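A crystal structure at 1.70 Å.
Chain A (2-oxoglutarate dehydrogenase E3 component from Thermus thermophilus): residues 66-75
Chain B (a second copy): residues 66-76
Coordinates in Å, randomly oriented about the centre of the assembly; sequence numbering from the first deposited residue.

Chain A (66-75) LGAKVKGVEL
Chain B (66-76) LGAKVKGVELD

Antiparallel pairing of the same segment from two copies of the 2-oxoglutarate dehydrogenase E3 component. In each chain residues 68-70 and 73-75 are extended, with a break at 71-72; strand 68-70 of one copy runs beside strand 73-75 of the other at 162-163° and 4.6 Å between axes, and 794 Å² is buried in all. The register sets Ala A68 against Leu B75, Lys A69 against Glu B74, Val A70 against Val B73, Val A73 against Val B70, Glu A74 against Lys B69 and Leu A75 against Ala B68, with CA-CA spacings of 4.5-5.1 Å.

Backbone amides and carbonyls do most of the holding. Lys A69 and Glu B74 form a closed pair, Lys A69 N to Glu B74 O at 2.8 Å and Glu B74 N to Lys A69 O at 3.0 Å, the latter almost linear at 179°. Its counterpart joins Lys B69 N to Glu A74 O at 2.8 Å and Glu A74 N to Lys B69 O at 2.9 Å. Asp B76 N extends the ladder to Gly A67 O (2.9 Å), and Lys B71 N reaches Gly A72 O (3.0 Å). Three of these carbonyls also receive CA-H contacts: Ala A68 CA to Glu B74 O and Ala B68 CA to Glu A74 O, both 3.2 Å, and Val B70 CA to Gly A72 O, 3.5 Å.

The turn is not symmetric. Lys A71 has phi/psi -72/-28 and Gly A72 -174/139, whereas Lys B71 is at -74/-177 and Gly B72 at -65/150. An ideal CB on Gly A72 would lie 2.8 Å from Lys B71 NZ, a clash that glycine avoids. Water 2 bridges the chains, donating to Gly B72 O (2.9 Å) and accepting a weak bond from Lys A71 N (3.2 Å).

Ala A68, Val A70, Val A73, Val B70 and Val B73 share one face, all four valines with chi1 t. Ala A68 CB meets Val B73 CG1 at 3.7 Å, and Val A70 CG2 lies 4.3 Å from Val B73 CG1; Val A73 CG1 approaches Ala B68 CB at 4.1 Å, and Val A73 CG2 is 4.4 Å from Val B70 CG1. These compact side chains give apolar cover without polar groups to satisfy. Leu A75 and Leu B75, both tp, bring CD1 to 3.6 Å from Gly B67 O and 3.4 Å from Gly A67 O respectively. Gly A67 and Gly B67 have positive phi (79° and 76°), which favours glycine.

Lys A69, Glu A74, Lys B69 and Glu B74 occupy the other, exposed face. Lys A71 (mmtt) makes a long salt bridge, NZ to Glu B74 OE2 at 3.6 Å; water 1 reinforces it, accepting from Lys A71 NZ and donating to Glu B74 OE2, each at 2.6 Å. Lys B69 (mttt) lays CD 3.7 Å from Glu A74 OE2. Asp B76 (chi1 t) caps a backbone N just past the stretch, before a helix.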

# COMPACT_ATOMS: atom_id res chain seq x y z
N LEU A 66 9.83 -18.52 4.85
CA LEU A 66 10.84 -18.28 5.88
C LEU A 66 10.31 -18.76 7.23
O LEU A 66 9.18 -18.44 7.60
CB LEU A 66 11.20 -16.79 5.97
CG LEU A 66 11.97 -16.18 4.80
CD1 LEU A 66 11.82 -14.66 4.78
CD2 LEU A 66 13.44 -16.58 4.83
N GLY A 67 11.13 -19.52 7.95
CA GLY A 67 10.79 -20.00 9.28
C GLY A 67 9.85 -21.19 9.33
O GLY A 67 9.24 -21.44 10.37
N ALA A 68 9.70 -21.92 8.22
CA ALA A 68 8.79 -23.07 8.18
C ALA A 68 9.10 -24.06 7.07
O ALA A 68 9.75 -23.73 6.08
CB ALA A 68 7.34 -22.59 8.06
N LYS A 69 8.63 -25.29 7.25
CA LYS A 69 8.68 -26.32 6.23
C LYS A 69 7.25 -26.62 5.80
O LYS A 69 6.44 -27.09 6.59
CB LYS A 69 9.36 -27.59 6.76
CG LYS A 69 9.21 -28.84 5.87
CD LYS A 69 10.14 -28.83 4.66
CE LYS A 69 10.34 -30.24 4.09
NZ LYS A 69 10.27 -30.28 2.60
N VAL A 70 6.96 -26.34 4.53
CA VAL A 70 5.65 -26.63 3.96
C VAL A 70 5.75 -28.01 3.35
O VAL A 70 6.51 -28.22 2.41
CB VAL A 70 5.28 -25.56 2.91
CG1 VAL A 70 3.96 -25.88 2.24
CG2 VAL A 70 5.20 -24.19 3.56
N LYS A 71 5.00 -28.95 3.91
CA LYS A 71 5.10 -30.36 3.53
C LYS A 71 4.51 -30.65 2.15
O LYS A 71 4.93 -31.58 1.47
CB LYS A 71 4.39 -31.23 4.59
CG LYS A 71 5.01 -31.17 5.98
CD LYS A 71 6.39 -31.81 5.98
CE LYS A 71 6.95 -31.98 7.37
NZ LYS A 71 8.00 -33.04 7.38
N GLY A 72 3.54 -29.84 1.75
CA GLY A 72 2.93 -30.01 0.44
C GLY A 72 1.93 -28.92 0.10
O GLY A 72 1.16 -28.48 0.95
N VAL A 73 1.97 -28.48 -1.16
CA VAL A 73 0.98 -27.54 -1.69
C VAL A 73 0.52 -28.05 -3.05
O VAL A 73 1.29 -28.09 -4.00
CB VAL A 73 1.56 -26.11 -1.84
CG1 VAL A 73 0.47 -25.13 -2.30
CG2 VAL A 73 2.19 -25.64 -0.55
N GLU A 74 -0.74 -28.45 -3.11
CA GLU A 74 -1.33 -29.02 -4.31
C GLU A 74 -2.32 -28.02 -4.87
O GLU A 74 -3.18 -27.55 -4.15
CB GLU A 74 -2.07 -30.33 -3.98
CG GLU A 74 -2.52 -31.13 -5.20
CD GLU A 74 -3.58 -32.19 -4.91
OE1 GLU A 74 -4.14 -32.73 -5.88
OE2 GLU A 74 -3.87 -32.50 -3.73
N LEU A 75 -2.20 -27.71 -6.15
CA LEU A 75 -3.19 -26.90 -6.83
C LEU A 75 -4.54 -27.62 -6.79
O LEU A 75 -4.62 -28.83 -7.01
CB LEU A 75 -2.77 -26.64 -8.29
CG LEU A 75 -3.85 -26.09 -9.23
CD1 LEU A 75 -4.29 -24.68 -8.81
CD2 LEU A 75 -3.36 -26.10 -10.66
N LEU B 66 -6.47 -20.31 -0.65
CA LEU B 66 -7.52 -20.41 -1.67
C LEU B 66 -6.95 -21.05 -2.94
O LEU B 66 -5.88 -20.67 -3.40
CB LEU B 66 -8.08 -19.03 -2.00
CG LEU B 66 -9.03 -18.42 -0.98
CD1 LEU B 66 -9.15 -16.91 -1.23
CD2 LEU B 66 -10.40 -19.07 -1.05
N GLY B 67 -7.68 -22.01 -3.51
CA GLY B 67 -7.25 -22.69 -4.72
C GLY B 67 -6.16 -23.72 -4.51
O GLY B 67 -5.47 -24.10 -5.46
N ALA B 68 -5.98 -24.18 -3.28
CA ALA B 68 -4.98 -25.21 -3.01
C ALA B 68 -5.36 -26.12 -1.85
O ALA B 68 -6.19 -25.78 -1.00
CB ALA B 68 -3.61 -24.59 -2.76
N LYS B 69 -4.77 -27.31 -1.85
CA LYS B 69 -4.79 -28.20 -0.71
C LYS B 69 -3.40 -28.17 -0.11
O LYS B 69 -2.44 -28.59 -0.74
CB LYS B 69 -5.17 -29.62 -1.12
CG LYS B 69 -6.56 -29.73 -1.68
CD LYS B 69 -6.91 -31.17 -2.03
CE LYS B 69 -8.21 -31.26 -2.81
NZ LYS B 69 -8.48 -32.65 -3.27
N VAL B 70 -3.31 -27.65 1.10
CA VAL B 70 -2.05 -27.45 1.79
C VAL B 70 -1.98 -28.42 2.96
O VAL B 70 -2.92 -28.48 3.77
CB VAL B 70 -1.98 -26.01 2.33
CG1 VAL B 70 -0.58 -25.69 2.82
CG2 VAL B 70 -2.44 -25.04 1.25
N LYS B 71 -0.89 -29.18 3.04
CA LYS B 71 -0.67 -30.08 4.16
C LYS B 71 -0.27 -29.26 5.39
O LYS B 71 -0.25 -28.02 5.34
CB LYS B 71 0.41 -31.12 3.81
CG LYS B 71 0.05 -32.01 2.61
CD LYS B 71 1.10 -33.09 2.36
CE LYS B 71 0.65 -34.10 1.32
NZ LYS B 71 0.55 -33.52 -0.05
N GLY B 72 0.05 -29.93 6.49
CA GLY B 72 0.45 -29.25 7.70
C GLY B 72 1.76 -28.52 7.48
O GLY B 72 2.59 -28.94 6.67
N VAL B 73 1.93 -27.42 8.20
CA VAL B 73 3.14 -26.60 8.10
C VAL B 73 3.91 -26.75 9.40
O VAL B 73 3.34 -26.64 10.48
CB VAL B 73 2.80 -25.13 7.83
CG1 VAL B 73 4.06 -24.28 7.69
CG2 VAL B 73 1.94 -25.02 6.57
N GLU B 74 5.21 -27.02 9.29
CA GLU B 74 6.06 -27.27 10.45
C GLU B 74 6.92 -26.05 10.72
O GLU B 74 7.66 -25.60 9.86
CB GLU B 74 6.94 -28.49 10.18
CG GLU B 74 7.90 -28.86 11.30
CD GLU B 74 8.95 -29.85 10.85
OE1 GLU B 74 10.15 -29.62 11.10
OE2 GLU B 74 8.56 -30.87 10.23
N LEU B 75 6.82 -25.52 11.94
CA LEU B 75 7.61 -24.37 12.36
C LEU B 75 9.09 -24.71 12.47
O LEU B 75 9.47 -25.79 12.93
CB LEU B 75 7.08 -23.84 13.69
CG LEU B 75 7.89 -22.74 14.40
CD1 LEU B 75 7.99 -21.48 13.54
CD2 LEU B 75 7.27 -22.44 15.75
N ASP B 76 9.91 -23.77 12.02
CA ASP B 76 11.36 -23.84 12.16
C ASP B 76 11.79 -22.56 12.87
O ASP B 76 12.12 -21.57 12.22
CB ASP B 76 11.99 -23.95 10.77
CG ASP B 76 13.48 -24.17 10.81
OD1 ASP B 76 14.13 -23.93 11.85
OD2 ASP B 76 14.11 -24.58 9.81
O HOH W 1 9.88 -32.77 9.10
O HOH W 2 2.13 -27.56 4.14